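Local coordinates for protein SYE1 (PDB 4AWT) that binds flavin mononucleotide and probably acts as an NAD(P)H-dependent oxidoreductase on the CH-CH group of its substrates, as an Old Yellow Enzyme relative, at residues 25-30 with 347-352; 68-73 with 132-137. The protein carries 1 engineered substitution. All coordinates share one frame; numbering follows the deposited sequence.

Contact 1 of 2, residues 25-30 with 347-352; sequences LTRSRA and ATLFGG. Engineered in segment 25-30: Leu25 (natural residue Met). With FMN (flavin mononucleotide), chain B; BOG (octyl beta-D-glucopyranoside), chain D.
The carbonyl oxygen of Thr348 is gripped by two arginines from 25-30. Arg29 meets it end-on with both terminal nitrogens: NH2 lies in the carbonyl plane at 2.9 Å from Thr348 O, whereas NH1 donates from above that plane. Arg27 NH2 adds a third donor. One residue on, Leu349 O takes a fairly straight bond on a lone pair from Arg27 NE (2.9 Å, 162°) and a weak one from Arg29 NH1. The Arg27 side chain sets out away from 347-352, although CB still touches Leu349 O, and bends at chi2 (-54°) and chi3 (-57°) bring NE back; the guanidinium plane contains both carbonyl oxygens. Arg27 O accepts Gly351 N at 3.0 Å, which links the two loops, and also Arg29 NH1, a bond within 25-30. Gly353 O and Gly356 O hold Arg29 NE and Arg27 NH2 in addition. The Phe350 ring turns its edge to Thr26 O, with CE1 3.2 Å from that oxygen, while Leu349 CB sits over its face. Thr26 OG1 donates to FMN O4 at 2.7 Å, and the engineered Leu25 lays CD2 against the flavin at C8 and C9. The contact thus joins the loop after barrel strand 20-22 to the loop following helix 331-337 beside the flavin, with Ile326 of helix 323-327 touching Leu25, Arg27 and Leu349.

Contact 2 of 2, residues 68-73 with 132-137; sequences YAWTPG and FVDNGS. With BOG (octyl beta-D-glucopyranoside), chain D.
Residues 68-71 form a type II beta turn that packs beside strand 130-133, where Ala69 N donates to Phe132 O at 3.1 Å from above the carbonyl plane. Phe132 CG stands between the backbone N and the carbonyl carbon (chi1 57°), and the ring comes to lie against Tyr68 and Ala69. It receives Tyr68 CB over one face, 4.0 Å from the ring centroid, and Tyr68 CD2 approaches Phe132 CE2 to 3.7 Å; the two ring planes are inclined at 57°. Ala69 O lies at the edge of the Phe132 ring, near CE1, while Ala69 CB points toward 132-137 and rests on Val133 C and Asp134 N. That methyl also lies over the centre of the Trp70 indole face. Farther out, Trp70 NE1 donates to Asp134 OD2 at 2.9 Å; the acceptor is near the indole plane, but the donor stands above the carboxylate plane. Asp134 OD1 takes Gly136 N in an Asx turn, leaving the carboxylate held from two directions. Tyr68 OH bonds Tyr186, and its ring offers a face to O2 of the bound octyl glucoside. The contact joins the loop following the second strand of the TIM barrel to the two-stranded antiparallel sheet of 130-133 and 141-144, beside the octyl glucoside.

How the contacts relate
Contact 2 is nested in the chain between the two segments of contact 1, and their centres lie 9 Å apart. Segments 25-30 and 68-73 join them directly: Ser28 OG is 2.8 Å from Ala69 O and Ala30 N is 3.0 Å from Trp70 O, both probable hydrogen bonds. Ser28 OG also packs on Phe132 CZ at 3.3 Å, and the rings of Phe350 and Phe132 meet with planes at about 45°. Both contacts touch the same octyl glucoside. Contact 1 supplies residues of the FMN pocket and bonds the cofactor through Thr26, whereas contact 2 adjoins that pocket through the glucoside, Ser28 and Phe350, its Tyr68 side chain remaining about 7 Å from FMN.

Contact 1 of 2, residues 25-30 with 347-352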
ATOM      1  N   LEU A  25      -3.710  -5.245   1.575  1.00  5.30           N
ATOM      2  CA  LEU A  25      -3.925  -5.966   2.819  1.00  5.67           C
ATOM      3  C   LEU A  25      -2.950  -7.127   2.887  1.00  5.52           C
ATOM      4  O   LEU A  25      -3.201  -8.210   2.335  1.00  6.36           O
ATOM      5  CB  LEU A  25      -5.372  -6.478   2.937  1.00  6.23           C
ATOM      6  CG  LEU A  25      -6.444  -5.390   2.912  1.00  6.14           C
ATOM      7  CD1 LEU A  25      -7.769  -5.987   2.449  1.00  7.12           C
ATOM      8  CD2 LEU A  25      -6.575  -4.717   4.286  1.00  7.23           C
ATOM      9  N   THR A  26      -1.847  -6.947   3.572  1.00  6.02           N
ATOM     10  CA  THR A  26      -0.883  -8.025   3.849  1.00  5.89           C
ATOM     11  C   THR A  26      -1.589  -9.178   4.516  1.00  5.81           C
ATOM     12  O   THR A  26      -2.200  -9.014   5.575  1.00  6.28           O
ATOM     13  CB  THR A  26       0.213  -7.483   4.782  1.00  5.92           C
ATOM     14  OG1 THR A  26       1.057  -6.562   4.082  1.00  6.87           O
ATOM     15  CG2 THR A  26       1.104  -8.556   5.350  1.00  6.71           C
ATOM     16  N   ARG A  27      -1.441 -10.361   3.921  1.00  5.98           N
ATOM     17  CA  ARG A  27      -2.010 -11.594   4.466  1.00  6.01           C
ATOM     18  C   ARG A  27      -0.934 -12.617   4.821  1.00  6.01           C
ATOM     19  O   ARG A  27      -1.252 -13.649   5.451  1.00  6.84           O
ATOM     20  CB  ARG A  27      -3.066 -12.208   3.562  1.00  6.49           C
ATOM     21  CG  ARG A  27      -4.148 -11.239   3.117  1.00  6.76           C
ATOM     22  CD  ARG A  27      -4.850 -10.499   4.274  1.00  6.50           C
ATOM     23  NE  ARG A  27      -5.448 -11.456   5.220  1.00  6.59           N
ATOM     24  CZ  ARG A  27      -6.589 -12.098   5.017  1.00  6.32           C
ATOM     25  NH1 ARG A  27      -7.363 -11.802   4.005  1.00  6.48           N
ATOM     26  NH2 ARG A  27      -6.973 -13.028   5.900  1.00  7.07           N
ATOM     27  N   SER A  28       0.300 -12.402   4.408  1.00  6.11           N
ATOM     28  CA  SER A  28       1.400 -13.280   4.773  1.00  6.30           C
ATOM     29  C   SER A  28       1.084 -14.752   4.453  1.00  6.75           C
ATOM     30  O   SER A  28       1.285 -15.632   5.292  1.00  8.00           O
ATOM     31  CB  SER A  28       1.844 -13.051   6.200  1.00  7.12           C
ATOM     32  OG  SER A  28       2.427 -11.773   6.314  1.00  7.55           O
ATOM     33  N   ARG A  29       0.639 -14.984   3.228  1.00  6.79           N
ATOM     34  CA  ARG A  29       0.272 -16.300   2.720  1.00  7.43           C
ATOM     35  C   ARG A  29       1.241 -16.791   1.668  1.00  7.45           C
ATOM     36  O   ARG A  29       0.983 -17.835   1.049  1.00  9.16           O
ATOM     37  CB  ARG A  29      -1.164 -16.312   2.159  1.00  8.62           C
ATOM     38  CG  ARG A  29      -2.292 -15.917   3.111  1.00  8.92           C
ATOM     39  CD  ARG A  29      -2.302 -16.818   4.297  1.00  9.43           C
ATOM     40  NE  ARG A  29      -3.654 -17.066   4.923  1.00  8.56           N
ATOM     41  CZ  ARG A  29      -4.247 -16.293   5.815  1.00  7.82           C
ATOM     42  NH1 ARG A  29      -3.791 -15.090   6.096  1.00  7.95           N
ATOM     43  NH2 ARG A  29      -5.350 -16.731   6.399  1.00  8.41           N
ATOM     44  N   ALA A  30       2.330 -16.082   1.356  1.00  6.79           N
ATOM     45  CA  ALA A  30       3.157 -16.459   0.230  1.00  6.98           C
ATOM     46  C   ALA A  30       3.847 -17.802   0.498  1.00  7.37           C
ATOM     47  O   ALA A  30       4.233 -18.140   1.593  1.00  8.50           O
ATOM     48  CB  ALA A  30       4.204 -15.386  -0.029  1.00  7.70           C
ATOM     49  N   ALA A 347      -7.132 -13.441  14.302  1.00  9.84           N
ATOM     50  CA  ALA A 347      -6.150 -14.508  14.378  1.00 10.94           C
ATOM     51  C   ALA A 347      -5.795 -15.122  13.060  1.00 10.25           C
ATOM     52  O   ALA A 347      -4.743 -15.803  12.986  1.00 13.10           O
ATOM     53  CB  ALA A 347      -6.702 -15.641  15.291  1.00 15.54           C
ATOM     54  N   THR A 348      -6.555 -14.941  11.990  1.00  8.55           N
ATOM     55  CA  THR A 348      -6.239 -15.508  10.687  1.00  8.59           C
ATOM     56  C   THR A 348      -5.915 -14.440   9.672  1.00  7.54           C
ATOM     57  O   THR A 348      -5.861 -14.689   8.446  1.00  7.83           O
ATOM     58  CB  THR A 348      -7.345 -16.451  10.205  1.00  8.84           C
ATOM     59  OG1 THR A 348      -8.558 -15.710  10.201  1.00  8.14           O
ATOM     60  CG2 THR A 348      -7.471 -17.660  11.114  1.00 11.04           C
ATOM     61  N   LEU A 349      -5.611 -13.222  10.117  1.00  7.79           N
ATOM     62  CA  LEU A 349      -5.160 -12.172   9.202  1.00  7.52           C
ATOM     63  C   LEU A 349      -3.850 -12.563   8.513  1.00  7.50           C
ATOM     64  O   LEU A 349      -3.697 -12.302   7.327  1.00  7.31           O
ATOM     65  CB  LEU A 349      -5.028 -10.848   9.891  1.00  8.22           C
ATOM     66  CG  LEU A 349      -6.370 -10.197  10.244  1.00  8.43           C
ATOM     67  CD1 LEU A 349      -6.147  -8.963  11.054  1.00  9.95           C
ATOM     68  CD2 LEU A 349      -7.165  -9.846   9.003  1.00  9.73           C
ATOM     69  N   PHE A 350      -2.898 -13.103   9.274  1.00  8.13           N
ATOM     70  CA  PHE A 350      -1.540 -13.273   8.843  1.00  8.02           C
ATOM     71  C   PHE A 350      -1.106 -14.722   8.970  1.00  9.07           C
ATOM     72  O   PHE A 350      -1.224 -15.314  10.052  1.00 10.99           O
ATOM     73  CB  PHE A 350      -0.563 -12.412   9.679  1.00  9.12           C
ATOM     74  CG  PHE A 350      -0.954 -10.975   9.732  1.00  8.34           C
ATOM     75  CD1 PHE A 350      -0.986 -10.196   8.594  1.00  8.15           C
ATOM     76  CD2 PHE A 350      -1.304 -10.406  10.919  1.00 11.23           C
ATOM     77  CE1 PHE A 350      -1.327  -8.874   8.644  1.00  9.64           C
ATOM     78  CE2 PHE A 350      -1.663  -9.093  10.986  1.00 12.64           C
ATOM     79  CZ  PHE A 350      -1.673  -8.336   9.854  1.00 10.96           C
ATOM     80  N   GLY A 351      -0.515 -15.264   7.921  1.00  9.09           N
ATOM     81  CA  GLY A 351       0.006 -16.635   7.981  1.00 10.39           C
ATOM     82  C   GLY A 351      -1.108 -17.657   7.815  1.00  9.56           C
ATOM     83  O   GLY A 351      -2.269 -17.350   7.644  1.00 10.23           O
ATOM     84  N   GLY A 352      -0.717 -18.902   7.888  1.00 13.50           N
ATOM     85  CA  GLY A 352      -1.678 -19.979   7.680  1.00 13.58           C
ATOM     86  C   GLY A 352      -2.005 -20.196   6.234  1.00 12.23           C
ATOM     87  O   GLY A 352      -1.215 -19.928   5.289  1.00 16.86           O
TER
HETATM   88  N1  FMN B 500      -1.714  -0.971   3.956  1.00  5.18           N
HETATM   89  C2  FMN B 500      -0.803  -0.937   2.990  1.00  5.20           C
HETATM   90  O2  FMN B 500      -0.538   0.122   2.361  1.00  5.40           O
HETATM   91  N3  FMN B 500      -0.112  -2.090   2.643  1.00  5.40           N
HETATM   92  C4  FMN B 500      -0.323  -3.310   3.263  1.00  5.30           C
HETATM   93  O4  FMN B 500       0.271  -4.326   2.815  1.00  6.06           O
HETATM   94  C4A FMN B 500      -1.199  -3.302   4.346  1.00  5.42           C
HETATM   95  N5  FMN B 500      -1.404  -4.461   5.094  1.00  6.04           N
HETATM   96  C5A FMN B 500      -2.586  -4.527   5.880  1.00  5.73           C
HETATM   97  C6  FMN B 500      -2.979  -5.725   6.423  1.00  6.52           C
HETATM   98  C7  FMN B 500      -4.163  -5.845   7.189  1.00  6.70           C
HETATM   99  C7M FMN B 500      -4.591  -7.219   7.646  1.00  8.76           C
HETATM  100  C8  FMN B 500      -4.892  -4.719   7.427  1.00  6.42           C
HETATM  101  C8M FMN B 500      -6.189  -4.762   8.209  1.00  8.28           C
HETATM  102  C9  FMN B 500      -4.491  -3.480   6.887  1.00  6.03           C
HETATM  103  C9A FMN B 500      -3.343  -3.371   6.100  1.00  5.63           C
HETATM  104  N10 FMN B 500      -2.972  -2.146   5.506  1.00  5.60           N
HETATM  105  C10 FMN B 500      -1.944  -2.130   4.583  1.00  5.36           C
HETATM  106  C1' FMN B 500      -3.818  -0.966   5.704  1.00  5.53           C
HETATM  107  C2' FMN B 500      -5.114  -0.994   4.872  1.00  5.16           C
HETATM  108  O2' FMN B 500      -4.828  -0.837   3.493  1.00  5.37           O
HETATM  109  C3' FMN B 500      -6.067   0.125   5.243  1.00  5.38           C
HETATM  110  O3' FMN B 500      -5.545   1.402   4.910  1.00  5.56           O
HETATM  111  C4' FMN B 500      -6.512   0.138   6.716  1.00  5.69           C
HETATM  112  O4' FMN B 500      -6.854  -1.161   7.175  1.00  5.99           O
HETATM  113  C5' FMN B 500      -7.612   1.148   6.982  1.00  5.87           C
HETATM  114  O5' FMN B 500      -8.805   0.831   6.245  1.00  5.68           O
HETATM  115  P   FMN B 500     -10.018   0.062   6.984  1.00  5.71           P
HETATM  116  O1P FMN B 500      -9.518  -1.328   7.291  1.00  5.88           O
HETATM  117  O2P FMN B 500     -10.349   0.839   8.239  1.00  6.22           O
HETATM  118  O3P FMN B 500     -11.112   0.080   5.946  1.00  5.95           O
HETATM  119  C1  BOG D 502       0.741  -4.729  10.137  0.51 11.00           C
HETATM  120  O1  BOG D 502       0.006  -5.395  11.127  0.51 11.58           O
HETATM  121  C2  BOG D 502       0.662  -5.416   8.809  0.51 11.22           C
HETATM  122  O2  BOG D 502       1.266  -6.690   8.844  0.51 12.62           O
HETATM  123  C3  BOG D 502       1.373  -4.629   7.697  0.51 10.34           C
HETATM  124  O3  BOG D 502       1.079  -5.180   6.443  0.51 11.87           O
HETATM  125  C4  BOG D 502       0.798  -3.206   7.691  0.51  9.40           C
HETATM  126  O4  BOG D 502       1.483  -2.456   6.746  0.51 10.28           O
HETATM  127  C5  BOG D 502       0.857  -2.555   9.068  0.51  9.95           C
HETATM  128  O5  BOG D 502       0.139  -3.406   9.941  0.51  8.52           O
HETATM  129  C6  BOG D 502       0.251  -1.175   9.070  0.51  9.65           C
HETATM  130  O6  BOG D 502       0.459  -0.668  10.376  0.51  8.16           O
HETATM  131  C1' BOG D 502       0.456  -5.178  12.443  0.51 15.15           C
HETATM  132  C2' BOG D 502      -0.222  -6.035  13.508  0.51 23.21           C
HETATM  133  C3' BOG D 502      -1.716  -6.080  13.402  0.51 30.21           C
HETATM  134  C4' BOG D 502      -2.573  -6.555  14.569  0.51 33.03           C
HETATM  135  C5' BOG D 502      -3.378  -7.767  14.090  0.51 33.45           C
HETATM  136  C6' BOG D 502      -2.890  -9.044  14.778  0.51 31.53           C
HETATM  137  C7' BOG D 502      -3.687 -10.256  14.265  0.51 28.70           C
HETATM  138  C8' BOG D 502      -3.566 -11.324  15.345  0.51 33.30           C
HETATM  139  O   HOH W   1       1.536 -18.420   5.403  1.00 25.92           O

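Contact 2 of 2, residues 68-73 with 132-137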
ATOM      1  N   TYR A  68       7.848  -8.373   7.115  1.00  7.08           N
ATOM      2  CA  TYR A  68       6.979  -9.315   7.781  1.00  7.27           C
ATOM      3  C   TYR A  68       7.164 -10.667   7.161  1.00  7.39           C
ATOM      4  O   TYR A  68       7.350 -10.789   5.952  1.00  7.37           O
ATOM      5  CB  TYR A  68       5.497  -8.870   7.689  1.00  7.95           C
ATOM      6  CG  TYR A  68       5.294  -7.477   8.225  1.00  7.30           C
ATOM      7  CD1 TYR A  68       5.494  -6.374   7.383  1.00  7.82           C
ATOM      8  CD2 TYR A  68       4.925  -7.237   9.532  1.00  8.05           C
ATOM      9  CE1 TYR A  68       5.375  -5.084   7.847  1.00  7.65           C
ATOM     10  CE2 TYR A  68       4.762  -5.943   9.997  1.00  7.82           C
ATOM     11  CZ  TYR A  68       5.015  -4.863   9.156  1.00  7.20           C
ATOM     12  OH  TYR A  68       4.894  -3.572   9.561  1.00  8.16           O
ATOM     13  N   ALA A  69       7.019 -11.723   7.982  1.00  8.35           N
ATOM     14  CA  ALA A  69       7.173 -13.060   7.454  1.00  8.29           C
ATOM     15  C   ALA A  69       6.147 -13.323   6.348  1.00  7.39           C
ATOM     16  O   ALA A  69       4.993 -12.932   6.412  1.00  7.68           O
ATOM     17  CB  ALA A  69       6.979 -14.088   8.551  1.00 11.09           C
ATOM     18  N   TRP A  70       6.608 -14.054   5.338  1.00  7.50           N
ATOM     19  CA  TRP A  70       5.744 -14.721   4.356  1.00  7.44           C
ATOM     20  C   TRP A  70       5.002 -13.733   3.453  1.00  6.55           C
ATOM     21  O   TRP A  70       3.978 -14.104   2.864  1.00  7.18           O
ATOM     22  CB  TRP A  70       4.755 -15.724   4.973  1.00  8.52           C
ATOM     23  CG  TRP A  70       5.360 -16.578   6.060  1.00  9.74           C
ATOM     24  CD1 TRP A  70       6.509 -17.343   5.955  1.00 11.48           C
ATOM     25  CD2 TRP A  70       4.868 -16.728   7.380  1.00 10.36           C
ATOM     26  NE1 TRP A  70       6.730 -17.971   7.144  1.00 12.64           N
ATOM     27  CE2 TRP A  70       5.744 -17.604   8.049  1.00 12.05           C
ATOM     28  CE3 TRP A  70       3.778 -16.197   8.054  1.00 13.38           C
ATOM     29  CZ2 TRP A  70       5.530 -17.946   9.369  1.00 16.02           C
ATOM     30  CZ3 TRP A  70       3.562 -16.532   9.360  1.00 17.35           C
ATOM     31  CH2 TRP A  70       4.440 -17.402  10.014  1.00 16.19           C
ATOM     32  N   THR A  71       5.486 -12.507   3.302  1.00  6.53           N
ATOM     33  CA  THR A  71       4.902 -11.608   2.326  1.00  6.32           C
ATOM     34  C   THR A  71       5.459 -11.908   0.956  1.00  6.14           C
ATOM     35  O   THR A  71       6.638 -12.308   0.799  1.00  6.99           O
ATOM     36  CB  THR A  71       5.090 -10.132   2.719  1.00  6.11           C
ATOM     37  OG1 THR A  71       6.494  -9.786   2.750  1.00  6.52           O
ATOM     38  CG2 THR A  71       4.542  -9.862   4.095  1.00  6.27           C
ATOM     39  N   PRO A  72       4.662 -11.771  -0.101  1.00  6.14           N
ATOM     40  CA  PRO A  72       5.120 -12.117  -1.438  1.00  6.50           C
ATOM     41  C   PRO A  72       6.048 -11.083  -1.996  1.00  6.21           C
ATOM     42  O   PRO A  72       5.798  -9.885  -1.868  1.00  7.17           O
ATOM     43  CB  PRO A  72       3.803 -12.116  -2.259  1.00  6.81           C
ATOM     44  CG  PRO A  72       2.939 -11.088  -1.523  1.00  6.99           C
ATOM     45  CD  PRO A  72       3.253 -11.332  -0.059  1.00  6.59           C
ATOM     46  N   GLY A  73       7.119 -11.509  -2.668  1.00  6.22           N
ATOM     47  CA  GLY A  73       7.983 -10.599  -3.352  1.00  6.12           C
ATOM     48  C   GLY A  73       7.599 -10.374  -4.791  1.00  5.93           C
ATOM     49  O   GLY A  73       6.723 -11.030  -5.351  1.00  6.43           O
ATOM     50  N   PHE A 132       6.557  -9.100  12.607  1.00  9.72           N
ATOM     51  CA  PHE A 132       6.525 -10.499  12.968  1.00 10.35           C
ATOM     52  C   PHE A 132       7.471 -11.254  12.020  1.00  9.91           C
ATOM     53  O   PHE A 132       7.692 -10.868  10.872  1.00  9.96           O
ATOM     54  CB  PHE A 132       5.126 -11.106  13.020  1.00 10.71           C
ATOM     55  CG  PHE A 132       4.307 -11.007  11.734  1.00  9.38           C
ATOM     56  CD1 PHE A 132       4.501 -11.877  10.689  1.00 10.05           C
ATOM     57  CD2 PHE A 132       3.336 -10.025  11.613  1.00 10.14           C
ATOM     58  CE1 PHE A 132       3.731 -11.791   9.525  1.00 10.15           C
ATOM     59  CE2 PHE A 132       2.577  -9.955  10.485  1.00 10.04           C
ATOM     60  CZ  PHE A 132       2.747 -10.822   9.436  1.00  9.95           C
ATOM     61  N   VAL A 133       7.972 -12.357  12.550  1.00 11.36           N
ATOM     62  CA  VAL A 133       8.946 -13.209  11.892  1.00 11.96           C
ATOM     63  C   VAL A 133       8.459 -14.622  11.940  1.00 13.43           C
ATOM     64  O   VAL A 133       7.559 -14.992  12.686  1.00 15.11           O
ATOM     65  CB  VAL A 133      10.340 -13.085  12.571  1.00 14.17           C
ATOM     66  CG1 VAL A 133      10.865 -11.662  12.545  1.00 13.66           C
ATOM     67  CG2 VAL A 133      10.285 -13.671  13.971  1.00 18.93           C
ATOM     68  N   ASP A 134       9.061 -15.456  11.107  1.00 14.08           N
ATOM     69  CA  ASP A 134       8.877 -16.926  11.159  1.00 16.35           C
ATOM     70  C   ASP A 134       9.765 -17.492  12.232  1.00 19.61           C
ATOM     71  O   ASP A 134      10.999 -17.321  12.143  1.00 26.03           O
ATOM     72  CB  ASP A 134       9.274 -17.450   9.771  1.00 16.59           C
ATOM     73  CG  ASP A 134       9.094 -18.939   9.507  1.00 18.44           C
ATOM     74  OD1 ASP A 134       8.871 -19.647  10.489  1.00 23.09           O
ATOM     75  OD2 ASP A 134       9.082 -19.329   8.291  1.00 19.17           O
ATOM     76  N   ASN A 135       9.137 -18.073  13.234  1.00 22.96           N
ATOM     77  CA  ASN A 135       9.930 -18.625  14.322  1.00 28.78           C
ATOM     78  C   ASN A 135       9.965 -20.150  14.163  1.00 33.99           C
ATOM     79  O   ASN A 135      10.345 -20.817  15.135  1.00 44.65           O
ATOM     80  CB  ASN A 135       9.384 -18.248  15.681  1.00 31.98           C
ATOM     81  CG  ASN A 135       7.928 -18.674  15.791  1.00 31.13           C
ATOM     82  OD1 ASN A 135       7.407 -19.562  15.111  1.00 36.72           O
ATOM     83  ND2 ASN A 135       7.272 -17.992  16.730  1.00 37.23           N
ATOM     84  N   GLY A 136       9.579 -20.722  13.027  1.00 34.77           N
ATOM     85  CA  GLY A 136       9.548 -22.146  12.787  1.00 35.41           C
ATOM     86  C   GLY A 136       8.204 -22.774  13.037  1.00 39.66           C
ATOM     87  O   GLY A 136       7.858 -23.880  12.651  1.00 49.11           O
ATOM     88  N   SER A 137       7.391 -22.034  13.773  1.00 39.50           N
ATOM     89  CA  SER A 137       6.036 -22.455  14.039  1.00 39.54           C
ATOM     90  C   SER A 137       5.169 -21.986  12.880  1.00 42.16           C
ATOM     91  O   SER A 137       5.634 -21.238  12.013  1.00 37.47           O
ATOM     92  CB  SER A 137       5.514 -21.840  15.347  1.00 42.65           C
ATOM     93  OG  SER A 137       5.289 -20.432  15.281  1.00 46.12           O
TER
HETATM   94  C1  BOG D 502       0.741  -4.729  10.137  0.51 11.00           C
HETATM   95  O1  BOG D 502       0.006  -5.395  11.127  0.51 11.58           O
HETATM   96  C2  BOG D 502       0.662  -5.416   8.809  0.51 11.22           C
HETATM   97  O2  BOG D 502       1.266  -6.690   8.844  0.51 12.62           O
HETATM   98  C3  BOG D 502       1.373  -4.629   7.697  0.51 10.34           C
HETATM   99  O3  BOG D 502       1.079  -5.180   6.443  0.51 11.87           O
HETATM  100  C4  BOG D 502       0.798  -3.206   7.691  0.51  9.40           C
HETATM  101  O4  BOG D 502       1.483  -2.456   6.746  0.51 10.28           O
HETATM  102  C5  BOG D 502       0.857  -2.555   9.068  0.51  9.95           C
HETATM  103  O5  BOG D 502       0.139  -3.406   9.941  0.51  8.52           O
HETATM  104  C6  BOG D 502       0.251  -1.175   9.070  0.51  9.65           C
HETATM  105  O6  BOG D 502       0.459  -0.668  10.376  0.51  8.16           O
HETATM  106  C1' BOG D 502       0.456  -5.178  12.443  0.51 15.15           C
HETATM  107  C2' BOG D 502      -0.222  -6.035  13.508  0.51 23.21           C
HETATM  108  C3' BOG D 502      -1.716  -6.080  13.402  0.51 30.21           C
HETATM  109  C4' BOG D 502      -2.573  -6.555  14.569  0.51 33.03           C
HETATM  110  C5' BOG D 502      -3.378  -7.767  14.090  0.51 33.45           C
HETATM  111  C6' BOG D 502      -2.890  -9.044  14.778  0.51 31.53           C
HETATM  112  C7' BOG D 502      -3.687 -10.256  14.265  0.51 28.70           C
HETATM  113  C8' BOG D 502      -3.566 -11.324  15.345  0.51 33.30           C